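Local coordinates for periplasmic binding protein/LacI transcriptional regulator (Burkholderia graminis C4D1M, PDB 5HQJ), which binds D-arabinose in the cleft between its two lobes and probably delivers sugar, as a periplasmic solute-binding protein, to an ABC transporter, at residues A[245-250]-A[265-270]; A[40-45]-A[113-118]. All blocks are in the same frame, centred on the assembly; numbering follows the deposited sequence.

Contact 1. Residues A[245-250]-A[265-270]. With 64K (alpha-D-arabinopyranose), chain B.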
loop_
_atom_site.group_PDB
_atom_site.type_symbol
_atom_site.label_atom_id
_atom_site.label_comp_id
_atom_site.label_asym_id
_atom_site.label_seq_id
_atom_site.Cartn_x
_atom_site.Cartn_y
_atom_site.Cartn_z
ATOM N N ALA A 245 -7.002 1.305 10.543
ATOM C CA ALA A 245 -6.714 0.405 9.456
ATOM C C ALA A 245 -6.269 1.209 8.253
ATOM O O ALA A 245 -6.383 2.407 8.258
ATOM C CB ALA A 245 -7.942 -0.444 9.112
ATOM N N PHE A 246 -5.758 0.505 7.257
ATOM C CA PHE A 246 -5.282 1.082 6.006
ATOM C C PHE A 246 -6.197 0.728 4.838
ATOM O O PHE A 246 -6.756 -0.378 4.753
ATOM C CB PHE A 246 -3.850 0.601 5.719
ATOM C CG PHE A 246 -2.842 1.705 5.596
ATOM C CD1 PHE A 246 -2.499 2.203 4.361
ATOM C CD2 PHE A 246 -2.233 2.260 6.710
ATOM C CE1 PHE A 246 -1.582 3.229 4.254
ATOM C CE2 PHE A 246 -1.299 3.277 6.593
ATOM C CZ PHE A 246 -0.987 3.758 5.371
ATOM N N ASP A 247 -6.358 1.719 3.960
ATOM C CA ASP A 247 -7.037 1.613 2.661
ATOM C C ASP A 247 -8.546 1.607 2.846
ATOM O O ASP A 247 -9.047 1.691 3.973
ATOM C CB ASP A 247 -6.533 0.401 1.899
ATOM C CG ASP A 247 -5.018 0.436 1.682
ATOM O OD1 ASP A 247 -4.441 1.541 1.440
ATOM O OD2 ASP A 247 -4.362 -0.625 1.772
ATOM N N ASP A 248 -9.276 1.633 1.737
ATOM C CA ASP A 248 -10.731 1.843 1.790
ATOM C C ASP A 248 -11.478 0.753 1.033
ATOM O O ASP A 248 -12.512 1.021 0.425
ATOM C CB ASP A 248 -11.130 3.230 1.230
ATOM C CG ASP A 248 -11.109 3.283 -0.293
ATOM O OD1 ASP A 248 -10.249 2.583 -0.860
ATOM O OD2 ASP A 248 -11.927 4.018 -0.901
ATOM N N LEU A 249 -10.956 -0.469 1.093
ATOM C CA LEU A 249 -11.683 -1.663 0.633
ATOM C C LEU A 249 -13.097 -1.699 1.177
ATOM O O LEU A 249 -13.310 -1.305 2.315
ATOM C CB LEU A 249 -10.990 -2.929 1.105
ATOM C CG LEU A 249 -9.892 -3.581 0.296
ATOM C CD1 LEU A 249 -8.740 -2.620 0.086
ATOM C CD2 LEU A 249 -9.481 -4.833 1.068
ATOM N N PRO A 250 -14.080 -2.189 0.381
ATOM C CA PRO A 250 -15.471 -2.118 0.856
ATOM C C PRO A 250 -15.705 -2.703 2.262
ATOM O O PRO A 250 -16.444 -2.165 3.058
ATOM C CB PRO A 250 -16.226 -2.919 -0.207
ATOM C CG PRO A 250 -15.424 -2.692 -1.457
ATOM C CD PRO A 250 -13.991 -2.679 -1.006
HETATM N N MSE A 265 -6.683 5.048 7.096
HETATM C CA MSE A 265 -5.746 5.855 6.322
HETATM C C MSE A 265 -5.946 5.510 4.855
HETATM O O MSE A 265 -5.688 4.359 4.486
HETATM C CB MSE A 265 -4.291 5.593 6.748
HETATM C CG MSE A 265 -4.021 5.772 8.227
HETATM SE SE MSE A 265 -4.063 7.664 8.669
HETATM C CE MSE A 265 -2.364 8.225 7.913
ATOM N N VAL A 266 -6.399 6.483 4.041
ATOM C CA VAL A 266 -6.681 6.251 2.639
ATOM C C VAL A 266 -5.605 6.920 1.821
ATOM O O VAL A 266 -5.423 8.117 1.917
ATOM C CB VAL A 266 -8.062 6.741 2.241
ATOM C CG1 VAL A 266 -8.348 6.361 0.781
ATOM C CG2 VAL A 266 -9.122 6.148 3.188
ATOM N N GLN A 267 -4.887 6.125 1.039
ATOM C CA GLN A 267 -3.847 6.603 0.143
ATOM C C GLN A 267 -4.551 7.151 -1.116
ATOM O O GLN A 267 -5.763 7.285 -1.105
ATOM C CB GLN A 267 -2.869 5.475 -0.186
ATOM C CG GLN A 267 -2.332 4.723 1.008
ATOM C CD GLN A 267 -1.376 3.677 0.539
ATOM O OE1 GLN A 267 -0.308 3.987 0.041
ATOM N NE2 GLN A 267 -1.768 2.403 0.679
ATOM N N ARG A 268 -3.795 7.494 -2.157
ATOM C CA ARG A 268 -4.356 7.927 -3.422
ATOM C C ARG A 268 -3.921 6.986 -4.564
ATOM O O ARG A 268 -3.130 7.345 -5.403
ATOM C CB ARG A 268 -3.958 9.400 -3.698
ATOM C CG ARG A 268 -4.561 10.402 -2.712
ATOM C CD ARG A 268 -4.638 11.803 -3.246
ATOM N NE ARG A 268 -5.477 12.611 -2.370
ATOM C CZ ARG A 268 -5.049 13.194 -1.259
ATOM N NH1 ARG A 268 -3.786 13.076 -0.895
ATOM N NH2 ARG A 268 -5.887 13.895 -0.523
ATOM N N PRO A 269 -4.434 5.735 -4.571
ATOM C CA PRO A 269 -4.000 4.733 -5.562
ATOM C C PRO A 269 -4.378 5.097 -7.017
ATOM O O PRO A 269 -3.649 4.799 -7.960
ATOM C CB PRO A 269 -4.706 3.443 -5.076
ATOM C CG PRO A 269 -5.849 3.898 -4.209
ATOM C CD PRO A 269 -5.332 5.165 -3.554
ATOM N N VAL A 270 -5.541 5.726 -7.205
ATOM C CA VAL A 270 -5.976 6.139 -8.533
ATOM C C VAL A 270 -4.971 7.153 -9.070
ATOM O O VAL A 270 -4.517 7.049 -10.202
ATOM C CB VAL A 270 -7.404 6.764 -8.521
ATOM C CG1 VAL A 270 -7.819 7.076 -9.926
ATOM C CG2 VAL A 270 -8.369 5.821 -7.933
HETATM O O2 64K B . 0.074 0.353 -0.105
HETATM C C2 64K B . -0.225 -1.056 0.176
HETATM C C3 64K B . -1.678 -1.146 0.513
HETATM O O3 64K B . -1.871 -0.648 1.818
HETATM C C4 64K B . -2.175 -2.588 0.532
HETATM O O4 64K B . -1.614 -3.336 1.627
HETATM C C5 64K B . -1.789 -3.261 -0.706
HETATM O O5 64K B . -0.343 -3.295 -0.789
HETATM C C1 64K B . 0.086 -1.891 -1.035
HETATM O O1 64K B . 1.446 -1.882 -1.237
HETATM O O HOH W 1 -5.701 3.532 0.220
#

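Contact 2. Residues A[40-45]-A[113-118]. With 64K (alpha-D-arabinopyranose), chain B.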
loop_
_atom_site.group_PDB
_atom_site.type_symbol
_atom_site.label_atom_id
_atom_site.label_comp_id
_atom_site.label_asym_id
_atom_site.label_seq_id
_atom_site.Cartn_x
_atom_site.Cartn_y
_atom_site.Cartn_z
ATOM N N PRO A 40 -7.001 -6.423 -4.021
ATOM C CA PRO A 40 -8.054 -5.415 -4.170
ATOM C C PRO A 40 -7.541 -4.020 -4.287
ATOM O O PRO A 40 -8.029 -3.288 -5.115
ATOM C CB PRO A 40 -8.884 -5.567 -2.904
ATOM C CG PRO A 40 -8.632 -6.979 -2.474
ATOM C CD PRO A 40 -7.282 -7.362 -2.922
ATOM N N PHE A 41 -6.571 -3.644 -3.478
ATOM C CA PHE A 41 -6.053 -2.285 -3.561
ATOM C C PHE A 41 -5.669 -1.824 -4.968
ATOM O O PHE A 41 -5.889 -0.654 -5.313
ATOM C CB PHE A 41 -4.844 -2.181 -2.628
ATOM C CG PHE A 41 -4.097 -0.861 -2.706
ATOM C CD1 PHE A 41 -4.512 0.253 -1.971
ATOM C CD2 PHE A 41 -2.935 -0.769 -3.454
ATOM C CE1 PHE A 41 -3.784 1.453 -2.005
ATOM C CE2 PHE A 41 -2.207 0.405 -3.502
ATOM C CZ PHE A 41 -2.614 1.532 -2.746
ATOM N N PHE A 42 -5.070 -2.707 -5.766
ATOM C CA PHE A 42 -4.476 -2.278 -7.028
ATOM C C PHE A 42 -5.454 -2.062 -8.159
ATOM O O PHE A 42 -5.048 -1.555 -9.207
ATOM C CB PHE A 42 -3.403 -3.281 -7.459
ATOM C CG PHE A 42 -2.177 -3.210 -6.608
ATOM C CD1 PHE A 42 -1.254 -2.231 -6.825
ATOM C CD2 PHE A 42 -1.999 -4.085 -5.562
ATOM C CE1 PHE A 42 -0.100 -2.140 -6.012
ATOM C CE2 PHE A 42 -0.845 -4.052 -4.753
ATOM C CZ PHE A 42 0.090 -3.056 -4.959
ATOM N N ASP A 43 -6.702 -2.494 -7.971
ATOM C CA ASP A 43 -7.746 -2.215 -8.954
ATOM C C ASP A 43 -7.799 -0.717 -9.189
ATOM O O ASP A 43 -7.948 -0.269 -10.322
ATOM C CB ASP A 43 -9.108 -2.749 -8.487
ATOM C CG ASP A 43 -9.272 -4.256 -8.731
ATOM O OD1 ASP A 43 -8.318 -4.937 -9.190
ATOM O OD2 ASP A 43 -10.385 -4.766 -8.442
ATOM N N ASP A 44 -7.652 0.086 -8.143
ATOM C CA ASP A 44 -7.692 1.544 -8.315
ATOM C C ASP A 44 -6.483 2.044 -9.107
ATOM O O ASP A 44 -6.585 2.995 -9.879
ATOM C CB ASP A 44 -7.717 2.274 -6.970
ATOM C CG ASP A 44 -9.130 2.429 -6.364
ATOM O OD1 ASP A 44 -10.128 2.445 -7.112
ATOM O OD2 ASP A 44 -9.214 2.569 -5.114
ATOM N N CYS A 45 -5.322 1.442 -8.886
ATOM C CA CYS A 45 -4.140 1.840 -9.615
ATOM C C CYS A 45 -4.278 1.560 -11.100
ATOM O O CYS A 45 -3.912 2.391 -11.945
ATOM C CB CYS A 45 -2.923 1.094 -9.043
ATOM S SG CYS A 45 -2.569 1.422 -7.293
ATOM N N LEU A 113 9.938 3.528 -13.436
ATOM C CA LEU A 113 9.665 4.173 -12.176
ATOM C C LEU A 113 8.874 3.250 -11.267
ATOM O O LEU A 113 8.330 2.213 -11.701
ATOM C CB LEU A 113 8.915 5.492 -12.401
ATOM C CG LEU A 113 7.493 5.490 -12.993
ATOM C CD1 LEU A 113 6.420 5.139 -11.954
ATOM C CD2 LEU A 113 7.158 6.858 -13.624
ATOM N N THR A 114 8.819 3.617 -9.995
ATOM C CA THR A 114 8.027 2.860 -9.029
ATOM C C THR A 114 6.860 3.670 -8.512
ATOM O O THR A 114 6.867 4.903 -8.621
ATOM C CB THR A 114 8.897 2.396 -7.860
ATOM O OG1 THR A 114 9.545 3.525 -7.252
ATOM C CG2 THR A 114 9.942 1.427 -8.374
ATOM N N TYR A 115 5.860 2.955 -7.987
ATOM C CA TYR A 115 4.684 3.578 -7.345
ATOM C C TYR A 115 4.271 2.665 -6.190
ATOM O O TYR A 115 4.541 1.461 -6.217
ATOM C CB TYR A 115 3.533 3.823 -8.363
ATOM C CG TYR A 115 2.811 2.570 -8.758
ATOM C CD1 TYR A 115 3.378 1.700 -9.689
ATOM C CD2 TYR A 115 1.619 2.205 -8.161
ATOM C CE1 TYR A 115 2.764 0.519 -10.028
ATOM C CE2 TYR A 115 0.988 1.008 -8.493
ATOM C CZ TYR A 115 1.578 0.175 -9.432
ATOM O OH TYR A 115 1.001 -1.015 -9.777
ATOM N N ASP A 116 3.687 3.273 -5.155
ATOM C CA ASP A 116 3.137 2.582 -3.992
ATOM C C ASP A 116 4.185 1.976 -3.067
ATOM O O ASP A 116 4.194 2.281 -1.878
ATOM C CB ASP A 116 2.154 1.491 -4.458
ATOM C CG ASP A 116 1.650 0.662 -3.322
ATOM O OD1 ASP A 116 1.150 1.234 -2.325
ATOM O OD2 ASP A 116 1.799 -0.557 -3.426
ATOM N N SER A 117 5.012 1.086 -3.625
ATOM C CA SER A 117 6.088 0.424 -2.877
ATOM C C SER A 117 7.393 0.464 -3.680
ATOM O O SER A 117 7.543 -0.124 -4.760
ATOM C CB SER A 117 5.736 -1.021 -2.509
ATOM O OG SER A 117 6.454 -1.391 -1.310
ATOM N N ASP A 118 8.342 1.204 -3.120
ATOM C CA ASP A 118 9.592 1.534 -3.807
ATOM C C ASP A 118 10.664 0.434 -3.756
ATOM O O ASP A 118 10.617 -0.459 -2.903
ATOM C CB ASP A 118 10.174 2.824 -3.203
ATOM C CG ASP A 118 11.186 3.498 -4.119
ATOM O OD1 ASP A 118 11.347 3.058 -5.265
ATOM O OD2 ASP A 118 11.822 4.487 -3.686
HETATM O O2 64K B . 0.074 0.353 -0.105
HETATM C C2 64K B . -0.225 -1.056 0.176
HETATM C C3 64K B . -1.678 -1.146 0.513
HETATM O O3 64K B . -1.871 -0.648 1.818
HETATM C C4 64K B . -2.175 -2.588 0.532
HETATM O O4 64K B . -1.614 -3.336 1.627
HETATM C C5 64K B . -1.789 -3.261 -0.706
HETATM O O5 64K B . -0.343 -3.295 -0.789
HETATM C C1 64K B . 0.086 -1.891 -1.035
HETATM O O1 64K B . 1.446 -1.882 -1.237
#

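Contact 1. Residues A[245-250]-A[265-270]
Met265 and Phe246 meet as a parallel beta bridge between the neighbouring strands of a right-handed beta-alpha-beta unit (strand 242-246, helix 250-258, strand 263-266), and the carboxyl ends of both strands lead into the sugar site, a recurring arrangement in periplasmic binding proteins. The backbone of Met265, a selenomethionine here, bonds twice to the same neighbouring segment: its N donates to Ala245 O, and its O accepts from Asp247 N at 2.8 Å in a nearly straight bond (N-H...O 166°). Its CB sits over one face of the Phe246 ring, 3.9 Å from the centroid, a CH-pi contact displaced toward the rim. Arg168, which also bonds the sugar, makes a cation-pi contact with the same ring.

Val266 follows on the other side of the strand, where its CG2 branch lies against Asp248 CB at 4.0 Å. The carboxylate of Asp248 is engaged farther off, with Tyr309 and Lys311.

Gln267 then carries the contact into the pocket. Its chain is extended beyond CG (chi2 -179°), and this reach brings the amide to the edge of the Phe246 ring, with CG 3.7 Å from Phe246 CE1 and the two planes 75° apart. The amide N-H groups divide between two acceptors: NE2 donates to Asp247 OD1 on its syn lone pair, amide and carboxylate being nearly coplanar, and to arabinose O2 at 2.9 Å. Thr130 OG1, in the link between strand 127-129 and helix 132-146, bonds OE1, so both ends of the amide are held. A water donating to Asp247 OD1 and accepting from Gln267 N closes a second link to the same carboxylate oxygen. The other oxygen, Asp247 OD2, receives the sugar's O3 hydroxyl in a very short bond of 2.5 Å.

Contact 2. Residues A[40-45]-A[113-118]
Phe42 and Tyr115 come together beneath the sugar, where the start of helix 42-56 faces the end of strand 111-115 in the N-terminal lobe of a periplasmic sugar-binding fold. Tyr115 OH is 3.9 Å from Phe42 CD1, while the edge of the Tyr115 ring turns to Cys45 in a sulfur-aromatic contact, SG lying near the ring plane, 3.8 Å from Tyr115 CE2.

The side chain to follow is Phe41. Its CB already touches the ligand, 3.8 Å from arabinose C5. CG, anti to the backbone N (chi1 174°), sets the ring beneath the pyranose, and arabinose C3 stands 3.9 Å above the ring plane, over its centre. CD1 meets C3, whereas CD2 lies near C5 and C1. CE1 stays near C3 and also meets Asp247 and Gln267. Farther out, CE2 reaches Asp116 OD1 at 3.7 Å, and CZ at the tip lies about equally far from that oxygen and from arabinose O2. Phe42 stands beside the edge of this ring, with Phe41 CD2 over the centre of one of its faces.

Asp116 faces both phenylalanines. Phe42 CZ approaches its OD2 to 3.4 Å, ring and carboxylate planes being 82° apart, and Ser91 OG also bonds that oxygen. Arabinose O2 donates to OD1 and O1 to OD2, each at 2.6 Å. The pocket thus pairs an aromatic platform for the sugar's carbons with a carboxylate that accepts two neighbouring hydroxyls, including the anomeric one.

From the N terminus, the chain passes the start of helix 42-56 and returns after 67 residues to the end of strand 111-115, where contact 2 closes a long loop within the first lobe. Contact 1 opens only later, at strand 242-246, and closes after 14 residues through the short crossover of helix 250-258. The two loops are therefore in series, neither nesting nor crossing. Contact 1 joins adjacent strands of the mixed sheet, whereas contact 2 packs a helix start against the end of a parallel-sheet strand. They meet at the cleft: Phe41 CE1 lies 3.5 Å from Gln267 NE2, and Pro269, opening helix 269-284, packs on Phe41 and Cys45. Both grip the same arabinose.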